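PDB 1NY1: peptidoglycan-N-acetylmuramic acid deacetylase PdaA from Bacillus subtilis, which removes the acetyl group from N-acetylmuramic acid residues of peptidoglycan glycan strands, leading to muramic delta-lactam in the spore cortex, and is required for germination. Local coordinates for residues Q86-M91 against K129-Q134; I98-F103 against D118-V123. All coordinates share one frame; numbering follows the deposited sequence.

Interaction 1: residues Q86-M91 against K129-Q134; sequences QLIKRM and KITGKQ
The flat group at the centre of this contact is the peptide carbonyl of Ile130, approached within its own plane by the ammonium group of Lys89. Lys89 NZ donates to Ile130 O over 3.0 Å, on a lone pair of the oxygen, with a C=O...N angle of 133°. The lysine leaves its helix with CG anti to the backbone N (chi1 -163°), then bends at chi2 (103°) and again at chi3. The folded chain crosses Ile130 obliquely, and Lys89 CE lies 3.8 Å from Ile130 CG2. Ile130 O belongs to the last turn of helix 113-131, so the positive charge sits at the C-terminal end of that helix, where it should be electrostatically favoured. Next to the lysine the methyls meet: Ile88 CG2 is 3.8 Å from Thr131 CG2 and 4.2 Å from Ile130 CG2, the two isoleucines crossing at about a right angle. Thr131 holds OG1 in the crowded position between backbone N and carbonyl carbon. There OG1 accepts from Lys133 N at 3.0 Å, an ST turn, and also bonds Val127 O. Gly132, with positive phi, leaves the helix. Ile88 also packs on Phe80 of helix 78-83 and Val76 of strand 73-76, Ile130 touches Val81 and Pro85, and Thr131 reaches Ser92, so the C-terminal end of helix 113-131 rests beside helices 78-83 and 85-93.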
ATOM      1  N   GLN A  86     -14.469  -2.652 -13.319  1.00 15.77           N
ATOM      2  CA  GLN A  86     -13.794  -1.950 -14.402  1.00 17.64           C
ATOM      3  C   GLN A  86     -12.480  -1.313 -13.954  1.00 17.41           C
ATOM      4  O   GLN A  86     -11.500  -1.321 -14.701  1.00 16.72           O
ATOM      5  CB  GLN A  86     -14.718  -0.890 -15.009  1.00 21.50           C
ATOM      6  CG  GLN A  86     -16.041  -1.459 -15.507  1.00 28.41           C
ATOM      7  CD  GLN A  86     -16.835  -0.471 -16.341  1.00 33.12           C
ATOM      8  OE1 GLN A  86     -17.128   0.644 -15.900  1.00 36.85           O
ATOM      9  NE2 GLN A  86     -17.195  -0.879 -17.555  1.00 34.45           N
ATOM     10  N   LEU A  87     -12.453  -0.767 -12.741  1.00 15.52           N
ATOM     11  CA  LEU A  87     -11.233  -0.154 -12.230  1.00 15.81           C
ATOM     12  C   LEU A  87     -10.164  -1.217 -11.993  1.00 14.82           C
ATOM     13  O   LEU A  87      -8.990  -1.005 -12.288  1.00 15.40           O
ATOM     14  CB  LEU A  87     -11.508   0.604 -10.930  1.00 13.71           C
ATOM     15  CG  LEU A  87     -12.252   1.934 -11.079  1.00 13.22           C
ATOM     16  CD1 LEU A  87     -12.559   2.503  -9.705  1.00 15.72           C
ATOM     17  CD2 LEU A  87     -11.406   2.911 -11.883  1.00 15.61           C
ATOM     18  N   ILE A  88     -10.577  -2.360 -11.458  1.00 14.62           N
ATOM     19  CA  ILE A  88      -9.646  -3.451 -11.201  1.00 14.50           C
ATOM     20  C   ILE A  88      -9.016  -3.867 -12.522  1.00 14.05           C
ATOM     21  O   ILE A  88      -7.821  -4.148 -12.595  1.00 16.43           O
ATOM     22  CB  ILE A  88     -10.368  -4.679 -10.603  1.00 15.62           C
ATOM     23  CG1 ILE A  88     -10.832  -4.373  -9.174  1.00 15.26           C
ATOM     24  CG2 ILE A  88      -9.452  -5.898 -10.661  1.00 13.99           C
ATOM     25  CD1 ILE A  88      -9.700  -4.046  -8.199  1.00 15.86           C
ATOM     26  N   LYS A  89      -9.839  -3.903 -13.564  1.00 14.32           N
ATOM     27  CA  LYS A  89      -9.374  -4.285 -14.891  1.00 15.92           C
ATOM     28  C   LYS A  89      -8.353  -3.260 -15.393  1.00 15.65           C
ATOM     29  O   LYS A  89      -7.347  -3.624 -16.007  1.00 15.20           O
ATOM     30  CB  LYS A  89     -10.563  -4.370 -15.856  1.00 17.42           C
ATOM     31  CG  LYS A  89     -10.278  -5.137 -17.143  1.00 21.18           C
ATOM     32  CD  LYS A  89     -10.875  -6.545 -17.110  1.00 24.78           C
ATOM     33  CE  LYS A  89     -12.404  -6.509 -17.147  1.00 23.88           C
ATOM     34  NZ  LYS A  89     -13.006  -7.877 -17.161  1.00 22.54           N
ATOM     35  N   ARG A  90      -8.606  -1.978 -15.130  1.00 15.28           N
ATOM     36  CA  ARG A  90      -7.679  -0.932 -15.555  1.00 15.54           C
ATOM     37  C   ARG A  90      -6.335  -1.088 -14.860  1.00 15.05           C
ATOM     38  O   ARG A  90      -5.282  -0.973 -15.486  1.00 15.49           O
ATOM     39  CB  ARG A  90      -8.213   0.466 -15.239  1.00 16.23           C
ATOM     40  CG  ARG A  90      -9.176   1.042 -16.252  1.00 19.26           C
ATOM     41  CD  ARG A  90      -9.253   2.553 -16.087  1.00 18.44           C
ATOM     42  NE  ARG A  90      -7.988   3.211 -16.418  1.00 17.25           N
ATOM     43  CZ  ARG A  90      -7.765   4.515 -16.280  1.00 17.89           C
ATOM     44  NH1 ARG A  90      -8.721   5.307 -15.813  1.00 17.63           N
ATOM     45  NH2 ARG A  90      -6.589   5.034 -16.609  1.00 18.40           N
HETATM   46  N   MSE A  91      -6.373  -1.338 -13.556  1.00 15.17           N
HETATM   47  CA  MSE A  91      -5.144  -1.495 -12.793  1.00 13.31           C
HETATM   48  C   MSE A  91      -4.311  -2.596 -13.428  1.00 15.10           C
HETATM   49  O   MSE A  91      -3.111  -2.436 -13.653  1.00 15.00           O
HETATM   50  CB  MSE A  91      -5.465  -1.857 -11.341  1.00 12.44           C
HETATM   51  CG  MSE A  91      -6.294  -0.803 -10.622  1.00 10.24           C
HETATM   52 SE   MSE A  91      -6.853  -1.313  -8.858  1.00 12.79          SE
HETATM   53  CE  MSE A  91      -7.581   0.367  -8.275  1.00 11.38           C
ATOM     54  N   LYS A 129     -11.286 -13.561 -11.630  1.00 19.61           N
ATOM     55  CA  LYS A 129     -12.496 -13.648 -12.440  1.00 20.11           C
ATOM     56  C   LYS A 129     -12.568 -12.446 -13.371  1.00 20.40           C
ATOM     57  O   LYS A 129     -13.104 -12.521 -14.477  1.00 19.49           O
ATOM     58  CB  LYS A 129     -13.730 -13.656 -11.535  1.00 21.16           C
ATOM     59  CG  LYS A 129     -15.055 -13.638 -12.283  1.00 24.47           C
ATOM     60  CD  LYS A 129     -16.226 -13.420 -11.341  1.00 28.53           C
ATOM     61  CE  LYS A 129     -17.547 -13.435 -12.098  1.00 31.40           C
ATOM     62  NZ  LYS A 129     -18.720 -13.176 -11.207  1.00 34.84           N
ATOM     63  N   ILE A 130     -12.021 -11.328 -12.910  1.00 19.05           N
ATOM     64  CA  ILE A 130     -12.038 -10.095 -13.682  1.00 18.68           C
ATOM     65  C   ILE A 130     -10.856  -9.931 -14.633  1.00 19.19           C
ATOM     66  O   ILE A 130     -11.034  -9.614 -15.809  1.00 19.02           O
ATOM     67  CB  ILE A 130     -12.059  -8.867 -12.739  1.00 17.60           C
ATOM     68  CG1 ILE A 130     -13.334  -8.888 -11.889  1.00 15.22           C
ATOM     69  CG2 ILE A 130     -11.958  -7.585 -13.552  1.00 16.78           C
ATOM     70  CD1 ILE A 130     -13.355  -7.856 -10.780  1.00 17.57           C
ATOM     71  N   THR A 131      -9.655 -10.153 -14.115  1.00 18.77           N
ATOM     72  CA  THR A 131      -8.428  -9.980 -14.886  1.00 19.76           C
ATOM     73  C   THR A 131      -7.856 -11.237 -15.531  1.00 20.28           C
ATOM     74  O   THR A 131      -7.109 -11.150 -16.505  1.00 20.62           O
ATOM     75  CB  THR A 131      -7.328  -9.402 -14.000  1.00 18.66           C
ATOM     76  OG1 THR A 131      -6.951 -10.383 -13.027  1.00 16.81           O
ATOM     77  CG2 THR A 131      -7.823  -8.160 -13.281  1.00 19.21           C
ATOM     78  N   GLY A 132      -8.185 -12.398 -14.978  1.00 20.54           N
ATOM     79  CA  GLY A 132      -7.654 -13.633 -15.517  1.00 20.15           C
ATOM     80  C   GLY A 132      -6.182 -13.724 -15.163  1.00 20.72           C
ATOM     81  O   GLY A 132      -5.448 -14.555 -15.699  1.00 19.56           O
ATOM     82  N   LYS A 133      -5.748 -12.862 -14.248  1.00 19.85           N
ATOM     83  CA  LYS A 133      -4.355 -12.842 -13.828  1.00 19.72           C
ATOM     84  C   LYS A 133      -4.231 -12.823 -12.312  1.00 18.28           C
ATOM     85  O   LYS A 133      -5.221 -12.668 -11.595  1.00 17.93           O
ATOM     86  CB  LYS A 133      -3.652 -11.615 -14.419  1.00 22.77           C
ATOM     87  CG  LYS A 133      -3.733 -11.549 -15.940  1.00 25.63           C
ATOM     88  CD  LYS A 133      -3.071 -10.295 -16.491  1.00 28.15           C
ATOM     89  CE  LYS A 133      -3.268 -10.173 -18.002  1.00 30.28           C
ATOM     90  NZ  LYS A 133      -2.681 -11.319 -18.762  1.00 31.09           N
ATOM     91  N   GLN A 134      -3.010 -13.005 -11.828  1.00 17.51           N
ATOM     92  CA  GLN A 134      -2.755 -12.983 -10.402  1.00 16.76           C
ATOM     93  C   GLN A 134      -1.329 -12.543 -10.109  1.00 16.64           C
ATOM     94  O   GLN A 134      -0.360 -13.176 -10.530  1.00 16.84           O
ATOM     95  CB  GLN A 134      -3.025 -14.349  -9.765  1.00 16.74           C
ATOM     96  CG  GLN A 134      -2.820 -14.324  -8.259  1.00 17.17           C
ATOM     97  CD  GLN A 134      -3.238 -15.603  -7.560  1.00 18.45           C
ATOM     98  OE1 GLN A 134      -3.069 -15.738  -6.347  1.00 19.44           O
ATOM     99  NE2 GLN A 134      -3.787 -16.549  -8.318  1.00 14.98           N
TER

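Interaction 2: residues I98-F103 against D118-V123; sequences IGNHSF and DELDSV
Two hydrogen bonds pin the end of strand 97-100 and the turn after it to two backbone carbonyls of helix 113-131. Asn100 ND2 gives to Leu120 O (2.8 Å), which lies nearly in the amide plane, while Phe103 N gives to Glu119 O (2.9 Å); both donors stand above the carbonyl plane of their acceptor. Between them wedges Val123, its CG2 3.4 Å from Asn100 OD1 and 3.3 Å from Phe103 N. The Phe103 ring leans against Ser122, CD2 3.1 Å from Ser122 OG, which lies oblique to the ring, with Val123 N at its edge. With CG anti to the backbone N (chi1 -156°) and chi2 at -46°, ND2 of Asn100 faces the helix and OD1 accepts from Ser102 N at 2.7 Å, an Asx turn. The loop that starts with this turn carries the His-Ser-x-x-His motif of NodB-type polysaccharide deacetylases, whose His101 and His105 bind a divalent metal cation, their rings meeting edge-to-face. Ser102 OG weakly bonds His105 N. Further out, Ser122 OG donates to Asp118 O (2.7 Å), sharing that carbonyl with Ser122 N. Glu119 binds His104 ND1 through OE2, and Tyr159 OH is a weak second partner of Asn100 ND2.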
ATOM      1  N   ILE A  98      -1.970  -5.444  -7.982  1.00 10.65           N
ATOM      2  CA  ILE A  98      -3.139  -5.504  -7.120  1.00 11.83           C
ATOM      3  C   ILE A  98      -2.762  -6.306  -5.880  1.00 12.98           C
ATOM      4  O   ILE A  98      -2.475  -7.502  -5.965  1.00 14.12           O
ATOM      5  CB  ILE A  98      -4.323  -6.170  -7.857  1.00 11.58           C
ATOM      6  CG1 ILE A  98      -4.708  -5.312  -9.063  1.00 12.05           C
ATOM      7  CG2 ILE A  98      -5.519  -6.335  -6.916  1.00 12.79           C
ATOM      8  CD1 ILE A  98      -5.784  -5.916  -9.944  1.00 12.60           C
ATOM      9  N   GLY A  99      -2.728  -5.622  -4.739  1.00 12.18           N
ATOM     10  CA  GLY A  99      -2.385  -6.258  -3.479  1.00 11.69           C
ATOM     11  C   GLY A  99      -3.653  -6.669  -2.757  1.00 11.15           C
ATOM     12  O   GLY A  99      -4.744  -6.257  -3.137  1.00 12.22           O
ATOM     13  N   ASN A 100      -3.510  -7.459  -1.699  1.00 11.97           N
ATOM     14  CA  ASN A 100      -4.660  -7.948  -0.950  1.00 13.15           C
ATOM     15  C   ASN A 100      -4.918  -7.181   0.347  1.00 11.96           C
ATOM     16  O   ASN A 100      -4.037  -7.088   1.205  1.00 11.67           O
ATOM     17  CB  ASN A 100      -4.447  -9.430  -0.629  1.00 12.82           C
ATOM     18  CG  ASN A 100      -5.746 -10.167  -0.392  1.00 15.26           C
ATOM     19  OD1 ASN A 100      -6.620  -9.692   0.329  1.00 14.03           O
ATOM     20  ND2 ASN A 100      -5.874 -11.343  -0.991  1.00 13.63           N
ATOM     21  N   HIS A 101      -6.125  -6.634   0.491  1.00 12.75           N
ATOM     22  CA  HIS A 101      -6.478  -5.905   1.705  1.00 14.19           C
ATOM     23  C   HIS A 101      -7.583  -6.663   2.454  1.00 17.08           C
ATOM     24  O   HIS A 101      -8.303  -6.089   3.277  1.00 16.92           O
ATOM     25  CB  HIS A 101      -6.955  -4.490   1.365  1.00 16.03           C
ATOM     26  CG  HIS A 101      -6.695  -3.491   2.449  1.00 17.99           C
ATOM     27  ND1 HIS A 101      -7.229  -2.220   2.440  1.00 21.74           N
ATOM     28  CD2 HIS A 101      -5.947  -3.575   3.574  1.00 19.69           C
ATOM     29  CE1 HIS A 101      -6.822  -1.566   3.513  1.00 22.90           C
ATOM     30  NE2 HIS A 101      -6.042  -2.366   4.218  1.00 22.50           N
ATOM     31  N   SER A 102      -7.690  -7.956   2.152  1.00 16.20           N
ATOM     32  CA  SER A 102      -8.672  -8.871   2.738  1.00 17.95           C
ATOM     33  C   SER A 102     -10.062  -8.585   2.199  1.00 17.83           C
ATOM     34  O   SER A 102     -10.374  -7.456   1.821  1.00 18.31           O
ATOM     35  CB  SER A 102      -8.688  -8.779   4.266  1.00 18.59           C
ATOM     36  OG  SER A 102      -9.638  -7.833   4.717  1.00 23.46           O
ATOM     37  N   PHE A 103     -10.903  -9.610   2.174  1.00 17.01           N
ATOM     38  CA  PHE A 103     -12.241  -9.457   1.644  1.00 17.43           C
ATOM     39  C   PHE A 103     -13.161  -8.554   2.452  1.00 18.60           C
ATOM     40  O   PHE A 103     -13.740  -7.617   1.904  1.00 17.01           O
ATOM     41  CB  PHE A 103     -12.895 -10.824   1.462  1.00 19.15           C
ATOM     42  CG  PHE A 103     -14.013 -10.813   0.474  1.00 19.52           C
ATOM     43  CD1 PHE A 103     -15.287 -10.399   0.845  1.00 21.95           C
ATOM     44  CD2 PHE A 103     -13.774 -11.148  -0.856  1.00 20.56           C
ATOM     45  CE1 PHE A 103     -16.307 -10.316  -0.095  1.00 23.55           C
ATOM     46  CE2 PHE A 103     -14.782 -11.069  -1.804  1.00 19.83           C
ATOM     47  CZ  PHE A 103     -16.055 -10.651  -1.427  1.00 22.96           C
ATOM     48  N   ASP A 118      -9.460 -17.868   3.846  1.00 19.86           N
ATOM     49  CA  ASP A 118     -10.637 -17.515   3.058  1.00 20.36           C
ATOM     50  C   ASP A 118     -10.710 -16.013   2.796  1.00 20.25           C
ATOM     51  O   ASP A 118     -11.045 -15.581   1.693  1.00 21.01           O
ATOM     52  CB  ASP A 118     -11.910 -17.954   3.782  1.00 21.89           C
ATOM     53  CG  ASP A 118     -13.159 -17.649   2.985  1.00 24.21           C
ATOM     54  OD1 ASP A 118     -13.383 -18.311   1.948  1.00 28.91           O
ATOM     55  OD2 ASP A 118     -13.916 -16.736   3.383  1.00 28.90           O
ATOM     56  N   GLU A 119     -10.410 -15.225   3.824  1.00 19.64           N
ATOM     57  CA  GLU A 119     -10.441 -13.773   3.711  1.00 20.87           C
ATOM     58  C   GLU A 119      -9.505 -13.285   2.614  1.00 19.90           C
ATOM     59  O   GLU A 119      -9.815 -12.327   1.908  1.00 20.97           O
ATOM     60  CB  GLU A 119     -10.029 -13.123   5.035  1.00 21.36           C
ATOM     61  CG  GLU A 119     -11.145 -12.948   6.060  1.00 23.71           C
ATOM     62  CD  GLU A 119     -12.238 -12.009   5.586  1.00 24.67           C
ATOM     63  OE1 GLU A 119     -11.924 -11.002   4.917  1.00 23.22           O
ATOM     64  OE2 GLU A 119     -13.420 -12.267   5.893  1.00 27.31           O
ATOM     65  N   LEU A 120      -8.359 -13.944   2.473  1.00 19.29           N
ATOM     66  CA  LEU A 120      -7.391 -13.541   1.463  1.00 17.84           C
ATOM     67  C   LEU A 120      -7.643 -14.176   0.100  1.00 17.46           C
ATOM     68  O   LEU A 120      -7.646 -13.482  -0.918  1.00 15.12           O
ATOM     69  CB  LEU A 120      -5.971 -13.863   1.938  1.00 18.34           C
ATOM     70  CG  LEU A 120      -5.566 -13.252   3.284  1.00 18.58           C
ATOM     71  CD1 LEU A 120      -4.104 -13.558   3.573  1.00 18.03           C
ATOM     72  CD2 LEU A 120      -5.796 -11.752   3.258  1.00 18.56           C
ATOM     73  N   ASP A 121      -7.872 -15.486   0.067  1.00 15.46           N
ATOM     74  CA  ASP A 121      -8.101 -16.145  -1.208  1.00 16.40           C
ATOM     75  C   ASP A 121      -9.303 -15.583  -1.949  1.00 15.85           C
ATOM     76  O   ASP A 121      -9.274 -15.457  -3.172  1.00 14.94           O
ATOM     77  CB  ASP A 121      -8.299 -17.647  -1.038  1.00 19.45           C
ATOM     78  CG  ASP A 121      -8.593 -18.335  -2.359  1.00 20.79           C
ATOM     79  OD1 ASP A 121      -7.709 -18.328  -3.242  1.00 21.82           O
ATOM     80  OD2 ASP A 121      -9.707 -18.869  -2.524  1.00 23.34           O
ATOM     81  N   SER A 122     -10.355 -15.249  -1.210  1.00 15.04           N
ATOM     82  CA  SER A 122     -11.562 -14.716  -1.823  1.00 16.38           C
ATOM     83  C   SER A 122     -11.287 -13.464  -2.657  1.00 16.50           C
ATOM     84  O   SER A 122     -11.904 -13.265  -3.704  1.00 17.15           O
ATOM     85  CB  SER A 122     -12.625 -14.432  -0.753  1.00 18.24           C
ATOM     86  OG  SER A 122     -12.145 -13.546   0.247  1.00 24.76           O
ATOM     87  N   VAL A 123     -10.358 -12.625  -2.210  1.00 14.98           N
ATOM     88  CA  VAL A 123     -10.031 -11.417  -2.964  1.00 13.47           C
ATOM     89  C   VAL A 123      -9.368 -11.799  -4.288  1.00 13.48           C
ATOM     90  O   VAL A 123      -9.770 -11.323  -5.348  1.00 12.36           O
ATOM     91  CB  VAL A 123      -9.088 -10.481  -2.163  1.00 13.35           C
ATOM     92  CG1 VAL A 123      -8.692  -9.275  -3.020  1.00 14.11           C
ATOM     93  CG2 VAL A 123      -9.789 -10.004  -0.902  1.00 12.73           C
TER

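Overall arrangement
Following the chain from the N terminus, the first of the four segments lies on helix 85-93, one side of interaction 1; strand 97-100 comes next, with the metal-binding residues of interaction 2. Helix 113-131 follows: its 118-123 portion returns to them and closes the shorter loop, and its last residues, near 130, come back to helix 85-93 and close the longer one, within which interaction 2 falls entirely. The two contacts, centred about 14 Å apart, therefore share one helix. They also touch through Ile98, whose CD1 lies 3.7 Å from Ile88 CG2. Together they tie helix 85-93, strand 97-100 of the parallel sheet and helix 113-131.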